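Local coordinates for clavulanic acid biosynthesis oligopeptide binding protein 2 (Streptomyces clavuligerus, PDB 2WOL) that probably binds oligopeptides as an extracellular solute-binding protein of the family 5 type, in the pathway that makes the beta-lactamase inhibitor clavulanic acid, at residues A19-L24 with V542-A547; D297-S302 with D529-F534; Q310-P315 with T440-G445. All blocks are in the same frame, centred on the assembly; numbering follows the deposited sequence.

Contact 1 (A19-L24 with V542-A547); sequences AGVGAL and VYVHPA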
ATOM      1  N   ALA A  19      18.027  -7.513  11.411  1.00  9.65           N
ATOM      2  CA  ALA A  19      19.145  -7.472  10.464  1.00  9.50           C
ATOM      3  C   ALA A  19      18.705  -7.160   9.030  1.00  9.82           C
ATOM      4  O   ALA A  19      19.486  -6.625   8.235  1.00 10.40           O
ATOM      5  CB  ALA A  19      19.936  -8.770  10.514  1.00  9.66           C
ATOM      6  N   GLY A  20      17.457  -7.503   8.709  1.00  9.93           N
ATOM      7  CA  GLY A  20      16.895  -7.258   7.376  1.00  9.97           C
ATOM      8  C   GLY A  20      16.166  -5.933   7.232  1.00 10.47           C
ATOM      9  O   GLY A  20      15.536  -5.679   6.202  1.00 10.03           O
ATOM     10  N   VAL A  21      16.231  -5.098   8.266  1.00 10.44           N
ATOM     11  CA  VAL A  21      15.589  -3.784   8.252  1.00 11.10           C
ATOM     12  C   VAL A  21      16.654  -2.726   8.000  1.00 11.42           C
ATOM     13  O   VAL A  21      17.481  -2.451   8.870  1.00 11.59           O
ATOM     14  CB  VAL A  21      14.835  -3.491   9.581  1.00 11.09           C
ATOM     15  CG1 VAL A  21      14.165  -2.116   9.542  1.00 12.15           C
ATOM     16  CG2 VAL A  21      13.805  -4.573   9.869  1.00 11.43           C
ATOM     17  N   GLY A  22      16.642  -2.151   6.801  1.00 11.43           N
ATOM     18  CA  GLY A  22      17.644  -1.155   6.414  1.00 11.92           C
ATOM     19  C   GLY A  22      18.943  -1.761   5.918  1.00 12.12           C
ATOM     20  O   GLY A  22      19.890  -1.038   5.599  1.00 12.61           O
ATOM     21  N   ALA A  23      18.988  -3.090   5.847  1.00 12.04           N
ATOM     22  CA  ALA A  23      20.185  -3.814   5.430  1.00 12.07           C
ATOM     23  C   ALA A  23      19.831  -5.172   4.836  1.00 12.10           C
ATOM     24  O   ALA A  23      18.711  -5.667   5.008  1.00 12.04           O
ATOM     25  CB  ALA A  23      21.162  -3.972   6.605  1.00 12.27           C
ATOM     26  N   LEU A  24      20.797  -5.763   4.140  1.00 12.55           N
ATOM     27  CA  LEU A  24      20.616  -7.028   3.441  1.00 12.51           C
ATOM     28  C   LEU A  24      21.178  -8.182   4.264  1.00 11.97           C
ATOM     29  O   LEU A  24      22.297  -8.100   4.771  1.00 12.29           O
ATOM     30  CB  LEU A  24      21.309  -6.963   2.073  1.00 12.91           C
ATOM     31  CG  LEU A  24      21.127  -8.118   1.085  1.00 13.45           C
ATOM     32  CD1 LEU A  24      19.809  -7.989   0.368  1.00 15.65           C
ATOM     33  CD2 LEU A  24      22.263  -8.153   0.071  1.00 13.88           C
ATOM     34  N   VAL A 542      17.915 -11.455   1.870  1.00  7.28           N
ATOM     35  CA  VAL A 542      16.657 -11.082   2.506  1.00  7.29           C
ATOM     36  C   VAL A 542      16.729  -9.657   3.041  1.00  7.09           C
ATOM     37  O   VAL A 542      17.629  -9.319   3.813  1.00  7.44           O
ATOM     38  CB  VAL A 542      16.285 -12.042   3.655  1.00  7.18           C
ATOM     39  CG1 VAL A 542      14.946 -11.641   4.270  1.00  7.97           C
ATOM     40  CG2 VAL A 542      16.217 -13.473   3.161  1.00  7.95           C
ATOM     41  N   TYR A 543      15.777  -8.825   2.636  1.00  7.03           N
ATOM     42  CA  TYR A 543      15.674  -7.474   3.184  1.00  7.32           C
ATOM     43  C   TYR A 543      14.243  -6.981   3.055  1.00  7.29           C
ATOM     44  O   TYR A 543      13.534  -7.347   2.111  1.00  7.32           O
ATOM     45  CB  TYR A 543      16.647  -6.500   2.493  1.00  7.58           C
ATOM     46  CG  TYR A 543      16.250  -6.092   1.088  1.00  7.32           C
ATOM     47  CD1 TYR A 543      15.568  -4.896   0.857  1.00  7.11           C
ATOM     48  CD2 TYR A 543      16.557  -6.900  -0.006  1.00  7.15           C
ATOM     49  CE1 TYR A 543      15.197  -4.512  -0.432  1.00  6.86           C
ATOM     50  CE2 TYR A 543      16.187  -6.529  -1.302  1.00  7.31           C
ATOM     51  CZ  TYR A 543      15.510  -5.331  -1.503  1.00  7.23           C
ATOM     52  OH  TYR A 543      15.140  -4.952  -2.777  1.00  8.69           O
ATOM     53  N   VAL A 544      13.823  -6.160   4.013  1.00  7.50           N
ATOM     54  CA  VAL A 544      12.524  -5.512   3.944  1.00  7.73           C
ATOM     55  C   VAL A 544      12.617  -4.388   2.922  1.00  7.78           C
ATOM     56  O   VAL A 544      13.430  -3.470   3.070  1.00  8.13           O
ATOM     57  CB  VAL A 544      12.091  -4.955   5.320  1.00  7.72           C
ATOM     58  CG1 VAL A 544      10.721  -4.301   5.225  1.00  8.48           C
ATOM     59  CG2 VAL A 544      12.065  -6.066   6.364  1.00  8.14           C
ATOM     60  N   HIS A 545      11.805  -4.469   1.872  1.00  7.67           N
ATOM     61  CA  HIS A 545      11.809  -3.402   0.889  1.00  8.14           C
ATOM     62  C   HIS A 545      11.063  -2.192   1.449  1.00  8.68           C
ATOM     63  O   HIS A 545       9.900  -2.314   1.837  1.00  8.94           O
ATOM     64  CB  HIS A 545      11.204  -3.820  -0.446  1.00  8.10           C
ATOM     65  CG  HIS A 545      11.584  -2.897  -1.556  1.00  7.36           C
ATOM     66  ND1 HIS A 545      11.137  -1.593  -1.616  1.00  7.76           N
ATOM     67  CD2 HIS A 545      12.431  -3.056  -2.600  1.00  7.61           C
ATOM     68  CE1 HIS A 545      11.674  -0.998  -2.668  1.00  8.06           C
ATOM     69  NE2 HIS A 545      12.462  -1.864  -3.281  1.00  7.57           N
ATOM     70  N   PRO A 546      11.730  -1.023   1.492  1.00  9.69           N
ATOM     71  CA  PRO A 546      11.106   0.147   2.116  1.00 10.05           C
ATOM     72  C   PRO A 546       9.825   0.638   1.429  1.00 10.44           C
ATOM     73  O   PRO A 546       9.009   1.300   2.068  1.00 11.35           O
ATOM     74  CB  PRO A 546      12.201   1.220   2.044  1.00 10.43           C
ATOM     75  CG  PRO A 546      13.108   0.779   0.964  1.00 10.58           C
ATOM     76  CD  PRO A 546      13.082  -0.722   0.983  1.00  9.72           C
ATOM     77  N   ALA A 547       9.651   0.320   0.150  1.00 10.45           N
ATOM     78  CA  ALA A 547       8.436   0.710  -0.567  1.00 10.61           C
ATOM     79  C   ALA A 547       7.246  -0.212  -0.288  1.00 10.80           C
ATOM     80  O   ALA A 547       6.109   0.120  -0.636  1.00 11.20           O
ATOM     81  CB  ALA A 547       8.704   0.805  -2.069  1.00 10.67           C
TER
HETATM   82  O   HOH W   1      14.934  -1.890   4.579  1.00 12.14           O
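The carbonyl oxygen of Gly20 accepts the backbone N-H of Val544 over 2.8 Å, Gly20 O to Val544 N. The hydrogen bond is close to straight, 178° at the hydrogen, and the donor lies in the carbonyl plane. It fastens the irregular N-terminal loop before strand 34-39 to the small two-stranded antiparallel sheet of 544-545 and 550-551, and so exemplifies how a loop without secondary structure can be held by one direct backbone bond and a water bridge. The same acceptor also receives the alpha hydrogen of Tyr543, with Tyr543 CA 3.5 Å from Gly20 O. A second tie runs through a water, which accepts from Gly22 N at 2.8 Å and donates to Val544 O at 2.7 Å. Val544 is therefore held at both ends of its backbone unit, once directly and once through solvent.

With CG1 of Val544 anti to the backbone N (chi1 -179°), the other branch, CG2, stands beside that N and comes 3.5 Å from Gly20 O. Val21 runs alongside it, pointing the same way, and the two CG2 methyls, Val21 and Val544, are 4.2 Å apart. Further along, the Tyr543 ring leads away from the loop, and its OH makes a weak hydrogen bond with Asp552. Leu24 crosses this tyrosine obliquely, bringing Leu24 CD1 to within 3.4 Å of Tyr543 CD2.

Contact 2 (D297-S302 with D529-F534); sequences DNPRTS and DKTLHF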
ATOM      1  N   ASP A 297      12.573  -9.970  11.843  1.00  8.16           N
ATOM      2  CA  ASP A 297      12.608  -8.539  11.552  1.00  8.37           C
ATOM      3  C   ASP A 297      11.298  -7.900  11.989  1.00  8.51           C
ATOM      4  O   ASP A 297      10.233  -8.499  11.845  1.00  8.42           O
ATOM      5  CB  ASP A 297      12.828  -8.313  10.055  1.00  8.06           C
ATOM      6  CG  ASP A 297      14.171  -8.831   9.586  1.00  8.42           C
ATOM      7  OD1 ASP A 297      15.191  -8.462  10.201  1.00  8.15           O
ATOM      8  OD2 ASP A 297      14.213  -9.605   8.608  1.00  7.96           O
ATOM      9  N   ASN A 298      11.384  -6.684  12.524  1.00  8.65           N
ATOM     10  CA  ASN A 298      10.215  -5.984  13.068  1.00  9.44           C
ATOM     11  C   ASN A 298      10.051  -4.592  12.426  1.00  9.54           C
ATOM     12  O   ASN A 298      10.151  -3.572  13.106  1.00  9.73           O
ATOM     13  CB  ASN A 298      10.351  -5.890  14.598  1.00  9.59           C
ATOM     14  CG  ASN A 298       9.073  -5.424  15.303  1.00 10.85           C
ATOM     15  OD1 ASN A 298       7.959  -5.513  14.773  1.00 12.25           O
ATOM     16  ND2 ASN A 298       9.240  -4.935  16.524  1.00 12.55           N
ATOM     17  N   PRO A 299       9.803  -4.547  11.102  1.00  9.48           N
ATOM     18  CA  PRO A 299       9.759  -3.263  10.410  1.00  9.62           C
ATOM     19  C   PRO A 299       8.432  -2.535  10.586  1.00 10.28           C
ATOM     20  O   PRO A 299       7.425  -3.149  10.947  1.00  9.73           O
ATOM     21  CB  PRO A 299       9.907  -3.670   8.942  1.00  9.76           C
ATOM     22  CG  PRO A 299       9.224  -4.987   8.873  1.00  9.13           C
ATOM     23  CD  PRO A 299       9.549  -5.671  10.179  1.00  9.43           C
ATOM     24  N   ARG A 300       8.447  -1.232  10.317  1.00 11.06           N
ATOM     25  CA  ARG A 300       7.221  -0.481  10.083  1.00 12.41           C
ATOM     26  C   ARG A 300       6.689  -0.909   8.725  1.00 12.73           C
ATOM     27  O   ARG A 300       7.473  -1.160   7.803  1.00 13.30           O
ATOM     28  CB  ARG A 300       7.501   1.018  10.055  1.00 12.63           C
ATOM     29  CG  ARG A 300       7.850   1.613  11.404  1.00 14.26           C
ATOM     30  CD  ARG A 300       8.551   2.941  11.215  1.00 16.82           C
ATOM     31  NE  ARG A 300       8.705   3.666  12.471  1.00 18.58           N
ATOM     32  CZ  ARG A 300       7.814   4.525  12.960  1.00 17.89           C
ATOM     33  NH1 ARG A 300       6.686   4.772  12.306  1.00 17.34           N
ATOM     34  NH2 ARG A 300       8.061   5.143  14.106  1.00 18.70           N
ATOM     35  N   THR A 301       5.367  -0.994   8.598  1.00 13.07           N
ATOM     36  CA  THR A 301       4.735  -1.383   7.331  1.00 13.41           C
ATOM     37  C   THR A 301       4.362  -0.173   6.476  1.00 13.61           C
ATOM     38  O   THR A 301       3.969  -0.329   5.314  1.00 14.02           O
ATOM     39  CB  THR A 301       3.457  -2.213   7.554  1.00 13.56           C
ATOM     40  OG1 THR A 301       2.486  -1.419   8.246  1.00 13.72           O
ATOM     41  CG2 THR A 301       3.748  -3.467   8.361  1.00 14.45           C
ATOM     42  N   SER A 302       4.483   1.019   7.062  1.00 13.37           N
ATOM     43  CA  SER A 302       4.044   2.290   6.461  1.00 13.29           C
ATOM     44  C   SER A 302       2.525   2.494   6.489  1.00 12.63           C
ATOM     45  O   SER A 302       2.020   3.506   5.997  1.00 12.41           O
ATOM     46  CB  SER A 302       4.604   2.483   5.047  1.00 13.67           C
ATOM     47  OG  SER A 302       6.003   2.700   5.099  1.00 15.97           O
ATOM     48  N   ASP A 529       1.677   1.198  11.951  1.00 10.25           N
ATOM     49  CA  ASP A 529       1.728  -0.246  12.144  1.00 11.13           C
ATOM     50  C   ASP A 529       3.138  -0.811  11.974  1.00 11.02           C
ATOM     51  O   ASP A 529       3.952  -0.292  11.202  1.00 10.65           O
ATOM     52  CB  ASP A 529       0.709  -0.968  11.256  0.50 11.40           C
ATOM     53  CG  ASP A 529      -0.713  -0.859  11.795  0.50 12.06           C
ATOM     54  OD1 ASP A 529      -0.915  -1.058  13.016  0.50 13.36           O
ATOM     55  OD2 ASP A 529      -1.631  -0.575  10.999  0.50 13.88           O
ATOM     56  N   LYS A 530       3.414  -1.857  12.745  1.00 10.84           N
ATOM     57  CA  LYS A 530       4.635  -2.636  12.613  1.00 11.21           C
ATOM     58  C   LYS A 530       4.250  -4.100  12.481  1.00 11.00           C
ATOM     59  O   LYS A 530       3.115  -4.483  12.768  1.00 11.38           O
ATOM     60  CB  LYS A 530       5.555  -2.417  13.814  1.00 11.28           C
ATOM     61  CG  LYS A 530       6.204  -1.036  13.827  1.00 12.39           C
ATOM     62  CD  LYS A 530       7.041  -0.782  15.071  1.00 12.43           C
ATOM     63  CE  LYS A 530       8.329  -1.595  15.074  1.00 15.94           C
ATOM     64  NZ  LYS A 530       9.205  -1.218  16.216  1.00 18.23           N
ATOM     65  N   THR A 531       5.191  -4.916  12.029  1.00 10.57           N
ATOM     66  CA  THR A 531       4.908  -6.322  11.807  1.00 10.50           C
ATOM     67  C   THR A 531       6.145  -7.147  12.137  1.00  9.96           C
ATOM     68  O   THR A 531       7.245  -6.604  12.219  1.00 10.27           O
ATOM     69  CB  THR A 531       4.457  -6.574  10.348  1.00 10.66           C
ATOM     70  OG1 THR A 531       3.832  -7.858  10.246  1.00 11.82           O
ATOM     71  CG2 THR A 531       5.633  -6.489   9.376  1.00 11.18           C
ATOM     72  N   LEU A 532       5.957  -8.447  12.339  1.00  9.37           N
ATOM     73  CA  LEU A 532       7.076  -9.350  12.584  1.00  9.12           C
ATOM     74  C   LEU A 532       7.211 -10.338  11.436  1.00  8.56           C
ATOM     75  O   LEU A 532       6.340 -11.182  11.245  1.00  8.84           O
ATOM     76  CB  LEU A 532       6.883 -10.106  13.903  1.00  9.52           C
ATOM     77  CG  LEU A 532       7.057  -9.304  15.195  1.00 11.01           C
ATOM     78  CD1 LEU A 532       6.518 -10.072  16.369  1.00 13.47           C
ATOM     79  CD2 LEU A 532       8.510  -8.939  15.433  1.00 11.55           C
ATOM     80  N   HIS A 533       8.292 -10.217  10.667  1.00  7.97           N
ATOM     81  CA  HIS A 533       8.576 -11.177   9.602  1.00  7.56           C
ATOM     82  C   HIS A 533       9.629 -12.171  10.064  1.00  7.76           C
ATOM     83  O   HIS A 533      10.599 -11.782  10.713  1.00  8.11           O
ATOM     84  CB  HIS A 533       9.116 -10.480   8.352  1.00  7.64           C
ATOM     85  CG  HIS A 533       8.178  -9.493   7.731  1.00  7.03           C
ATOM     86  ND1 HIS A 533       6.860  -9.783   7.438  1.00  7.49           N
ATOM     87  CD2 HIS A 533       8.391  -8.229   7.294  1.00  7.85           C
ATOM     88  CE1 HIS A 533       6.297  -8.729   6.872  1.00  7.99           C
ATOM     89  NE2 HIS A 533       7.205  -7.774   6.771  1.00  8.04           N
ATOM     90  N   PHE A 534       9.443 -13.440   9.702  1.00  7.75           N
ATOM     91  CA  PHE A 534      10.402 -14.503  10.014  1.00  8.04           C
ATOM     92  C   PHE A 534      11.121 -14.939   8.737  1.00  7.88           C
ATOM     93  O   PHE A 534      10.486 -15.202   7.719  1.00  8.34           O
ATOM     94  CB  PHE A 534       9.681 -15.698  10.658  1.00  8.22           C
ATOM     95  CG  PHE A 534      10.610 -16.756  11.197  1.00  8.72           C
ATOM     96  CD1 PHE A 534      11.081 -16.679  12.507  1.00  9.91           C
ATOM     97  CD2 PHE A 534      11.007 -17.833  10.404  1.00  8.91           C
ATOM     98  CE1 PHE A 534      11.942 -17.650  13.015  1.00  9.95           C
ATOM     99  CE2 PHE A 534      11.874 -18.819  10.911  1.00  9.20           C
ATOM    100  CZ  PHE A 534      12.334 -18.717  12.220  1.00  9.46           C
TER
HETATM  101  O   HOH W   2       3.717   1.912   9.628  1.00 11.07           O
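Asp297 and His533 face each other as an antiparallel hydrogen-bonded pair: His533 N gives to Asp297 O at 2.8 Å, and Asp297 N to His533 O at 2.9 Å. The Asp297 carboxylate turns elsewhere, to a salt bridge with Arg535 and hydrogen bonds with Tyr551 and Gly20. Two more backbone bonds keep the same register beyond this pair. Thr531 N meets Pro299 O at 3.0 Å, nearly along the C=O axis (172°), whereas Thr301 N approaches Asp529 O, also at 3.0 Å, from 38° above the carbonyl plane. Asp529 O additionally receives a hydrogen from a water that links it weakly to Ser302 N.

Pro299 illustrates how a proline interrupts a ladder without shifting it. Its N has no hydrogen to offer Thr531 O; the alpha hydrogen of Asn298 points to that oxygen, Asn298 CA to Thr531 O 3.2 Å. The proline ring meets the opposite strand through CG, 3.7 Å from His533 CD2 and 3.9 Å from Thr531 CG2. That threonine methyl sits over one face of the His533 ring, offset toward the rim, and also touches Thr301 CG2 at 3.7 Å.

Leu532 lies against helix 280-288 and strand 296-297. Past the corner at Ser302, strand 303-309 also pairs antiparallel with strand 523-534, Phe303 bonding to Asp529.

Contact 3 (Q310-P315 with T440-G445); sequences QPHIPP and TVREHG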
ATOM      1  N   GLN A 310     -16.762  12.090  10.957  1.00  8.40           N
ATOM      2  CA  GLN A 310     -17.533  12.467   9.773  1.00  8.35           C
ATOM      3  C   GLN A 310     -18.408  13.695  10.022  1.00  8.67           C
ATOM      4  O   GLN A 310     -19.432  13.582  10.689  1.00  8.67           O
ATOM      5  CB  GLN A 310     -18.414  11.288   9.340  1.00  8.13           C
ATOM      6  CG  GLN A 310     -17.690  10.145   8.625  1.00  8.19           C
ATOM      7  CD  GLN A 310     -16.509   9.607   9.405  1.00  8.39           C
ATOM      8  OE1 GLN A 310     -15.363   9.897   9.074  1.00  9.67           O
ATOM      9  NE2 GLN A 310     -16.783   8.847  10.461  1.00  8.81           N
ATOM     10  N   PRO A 311     -18.005  14.871   9.494  1.00  9.09           N
ATOM     11  CA  PRO A 311     -18.828  16.079   9.651  1.00  9.43           C
ATOM     12  C   PRO A 311     -20.272  15.957   9.150  1.00 10.12           C
ATOM     13  O   PRO A 311     -21.141  16.703   9.612  1.00 10.72           O
ATOM     14  CB  PRO A 311     -18.060  17.128   8.842  1.00  9.59           C
ATOM     15  CG  PRO A 311     -16.641  16.672   8.938  1.00  9.39           C
ATOM     16  CD  PRO A 311     -16.750  15.178   8.782  1.00  8.88           C
ATOM     17  N   HIS A 312     -20.524  15.027   8.232  1.00 10.37           N
ATOM     18  CA  HIS A 312     -21.882  14.778   7.735  1.00 10.29           C
ATOM     19  C   HIS A 312     -22.782  14.043   8.737  1.00 10.57           C
ATOM     20  O   HIS A 312     -23.986  13.868   8.497  1.00 10.88           O
ATOM     21  CB  HIS A 312     -21.867  14.077   6.367  1.00 10.22           C
ATOM     22  CG  HIS A 312     -20.834  12.999   6.232  1.00  9.96           C
ATOM     23  ND1 HIS A 312     -19.493  13.268   6.050  1.00 10.02           N
ATOM     24  CD2 HIS A 312     -20.954  11.650   6.211  1.00 10.19           C
ATOM     25  CE1 HIS A 312     -18.830  12.130   5.937  1.00  9.97           C
ATOM     26  NE2 HIS A 312     -19.693  11.133   6.033  1.00 10.57           N
ATOM     27  N   ILE A 313     -22.200  13.629   9.860  1.00 10.39           N
ATOM     28  CA  ILE A 313     -22.939  12.970  10.932  1.00 10.22           C
ATOM     29  C   ILE A 313     -22.893  13.846  12.188  1.00 10.65           C
ATOM     30  O   ILE A 313     -21.908  13.815  12.922  1.00 10.28           O
ATOM     31  CB  ILE A 313     -22.359  11.555  11.256  1.00 10.26           C
ATOM     32  CG1 ILE A 313     -22.140  10.713   9.985  1.00 10.33           C
ATOM     33  CG2 ILE A 313     -23.222  10.830  12.299  1.00 10.03           C
ATOM     34  CD1 ILE A 313     -23.398  10.422   9.165  1.00  9.62           C
ATOM     35  N   PRO A 314     -23.946  14.650  12.433  1.00 11.03           N
ATOM     36  CA  PRO A 314     -23.986  15.435  13.669  1.00 11.09           C
ATOM     37  C   PRO A 314     -23.812  14.548  14.905  1.00 10.93           C
ATOM     38  O   PRO A 314     -24.280  13.411  14.906  1.00 11.15           O
ATOM     39  CB  PRO A 314     -25.387  16.053  13.638  1.00 11.14           C
ATOM     40  CG  PRO A 314     -25.704  16.160  12.185  1.00 11.74           C
ATOM     41  CD  PRO A 314     -25.123  14.910  11.582  1.00 11.10           C
ATOM     42  N   PRO A 315     -23.140  15.057  15.956  1.00 10.63           N
ATOM     43  CA  PRO A 315     -22.606  16.414  16.089  1.00 10.29           C
ATOM     44  C   PRO A 315     -21.156  16.586  15.618  1.00 10.19           C
ATOM     45  O   PRO A 315     -20.496  17.552  16.008  1.00 10.08           O
ATOM     46  CB  PRO A 315     -22.690  16.648  17.598  1.00 10.57           C
ATOM     47  CG  PRO A 315     -22.406  15.308  18.173  1.00 10.75           C
ATOM     48  CD  PRO A 315     -22.904  14.273  17.180  1.00 10.46           C
ATOM     49  N   THR A 440     -23.500   4.144   3.205  1.00 12.71           N
ATOM     50  CA  THR A 440     -23.522   3.242   4.358  1.00 12.57           C
ATOM     51  C   THR A 440     -23.214   4.011   5.637  1.00 12.09           C
ATOM     52  O   THR A 440     -23.857   3.800   6.667  1.00 11.73           O
ATOM     53  CB  THR A 440     -22.520   2.079   4.191  1.00 12.85           C
ATOM     54  OG1 THR A 440     -22.831   1.359   2.995  1.00 13.36           O
ATOM     55  CG2 THR A 440     -22.575   1.122   5.381  1.00 13.09           C
ATOM     56  N   VAL A 441     -22.238   4.911   5.555  1.00 11.50           N
ATOM     57  CA  VAL A 441     -21.862   5.763   6.682  1.00 11.02           C
ATOM     58  C   VAL A 441     -23.077   6.578   7.153  1.00 10.92           C
ATOM     59  O   VAL A 441     -23.328   6.690   8.353  1.00 10.62           O
ATOM     60  CB  VAL A 441     -20.659   6.675   6.317  1.00 11.06           C
ATOM     61  CG1 VAL A 441     -20.402   7.725   7.397  1.00 10.37           C
ATOM     62  CG2 VAL A 441     -19.406   5.831   6.089  1.00 11.30           C
ATOM     63  N   ARG A 442     -23.837   7.114   6.200  1.00 11.06           N
ATOM     64  CA  ARG A 442     -25.051   7.873   6.512  1.00 11.28           C
ATOM     65  C   ARG A 442     -26.194   6.983   7.012  1.00 11.54           C
ATOM     66  O   ARG A 442     -26.877   7.337   7.972  1.00 11.78           O
ATOM     67  CB  ARG A 442     -25.486   8.706   5.307  1.00 11.49           C
ATOM     68  CG  ARG A 442     -24.613   9.922   5.072  1.00 12.32           C
ATOM     69  CD  ARG A 442     -24.797  10.466   3.666  1.00 12.67           C
ATOM     70  NE  ARG A 442     -24.036  11.692   3.450  1.00 12.58           N
ATOM     71  CZ  ARG A 442     -22.737  11.730   3.158  1.00 12.86           C
ATOM     72  NH1 ARG A 442     -22.037  10.602   3.050  1.00 12.43           N
ATOM     73  NH2 ARG A 442     -22.142  12.903   2.974  1.00 12.70           N
ATOM     74  N   GLU A 443     -26.387   5.828   6.375  1.00 11.50           N
ATOM     75  CA  GLU A 443     -27.446   4.884   6.771  1.00 11.99           C
ATOM     76  C   GLU A 443     -27.370   4.509   8.254  1.00 11.41           C
ATOM     77  O   GLU A 443     -28.391   4.470   8.955  1.00 11.26           O
ATOM     78  CB  GLU A 443     -27.394   3.617   5.906  1.00 11.98           C
ATOM     79  CG  GLU A 443     -28.440   2.563   6.281  1.00 12.99           C
ATOM     80  CD  GLU A 443     -28.330   1.271   5.480  1.00 13.80           C
ATOM     81  OE1 GLU A 443     -27.638   1.247   4.438  1.00 17.50           O
ATOM     82  OE2 GLU A 443     -28.945   0.268   5.902  1.00 16.96           O
ATOM     83  N   HIS A 444     -26.155   4.239   8.724  1.00 10.90           N
ATOM     84  CA  HIS A 444     -25.942   3.775  10.089  1.00 10.61           C
ATOM     85  C   HIS A 444     -25.499   4.886  11.035  1.00  9.96           C
ATOM     86  O   HIS A 444     -25.317   4.644  12.228  1.00 10.39           O
ATOM     87  CB  HIS A 444     -24.940   2.622  10.108  1.00 10.43           C
ATOM     88  CG  HIS A 444     -25.391   1.428   9.330  1.00 11.46           C
ATOM     89  ND1 HIS A 444     -26.404   0.600   9.763  1.00 12.08           N
ATOM     90  CD2 HIS A 444     -24.975   0.928   8.143  1.00 12.65           C
ATOM     91  CE1 HIS A 444     -26.588  -0.364   8.877  1.00 12.94           C
ATOM     92  NE2 HIS A 444     -25.732  -0.189   7.887  1.00 12.99           N
ATOM     93  N   GLY A 445     -25.339   6.094  10.501  1.00  9.64           N
ATOM     94  CA  GLY A 445     -24.977   7.264  11.309  1.00  9.14           C
ATOM     95  C   GLY A 445     -23.653   7.071  12.020  1.00  9.35           C
ATOM     96  O   GLY A 445     -23.559   7.229  13.243  1.00  9.12           O
TER
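His312 and Arg442 meet plane to plane: the guanidinium lies flat on the imidazole, their centres 4.1 Å apart and their planes only 6° from parallel. His312 CD2 lies over the guanidinium, 3.5 Å from both Arg442 CZ and Arg442 NH1, while Arg442 NH2 is 3.5 Å from His312 CG. The arginine chain is extended from CG to NE and crosses the histidine side chain at about a right angle, while chi4 (81°) swings CZ out of the line of the chain. On the imidazole face opposite the guanidinium, Gln310 CB is offset toward the rim, so the ring is sandwiched between a cation and an aliphatic carbon. Its edge is taken by Val441, whose CG1 comes 3.7 Å from His312 NE2 near the ring plane.

Val441 CG1, anti to the backbone N (chi1 171°), serves a second neighbour as well, Gln310 CG at 3.8 Å. Ile313 packs beside this cluster against the end of helix 438-444, with Ile313 CD1 3.8 Å from Val441 O and Ile313 CG2 3.7 Å from Gly445 O. Here the helix closes in a Schellman motif, Gly445 taking positive phi and Leu446 N turning back to Val441 O. The loop partner is a type I beta turn closed by Ile313 N on Gln310 O, while Gln310 NE2 is bonded to Leu446 O and Ala308 O.

No hydrogen bond crosses between the two segments, making this a worked case of turn and helix end joined by stacking and apolar contact. The charge of Arg442 is answered outside them, NH1 forming a salt bridge to Glu484 and a hydrogen bond to Pro438 O. A guanidinium over its face would tend to disfavour a second proton on His312, an effect that nearby Glu484 may partly offset.

Overall arrangement
From the N terminus, the chain first passes 19-24, whose partner 542-547 comes only near the C terminus, so contact 1 closes a loop spanning almost the whole protein. Contact 2 is nested inside it, and contact 3, from 310-315 to 440-445, inside contact 2; none of them cross. Contacts 1 and 2 are neighbours, their centres about 10 Å apart, and touch directly where Val544 packs on Pro299. Contact 1 ties the N-terminal loop to strand 544-545, and contact 2 ties 297-302 to strand 523-534. Contact 3 stands apart, its centre about 34 Å from that of contact 2, and joins the end of helix 438-444 to the turn following strand 303-309.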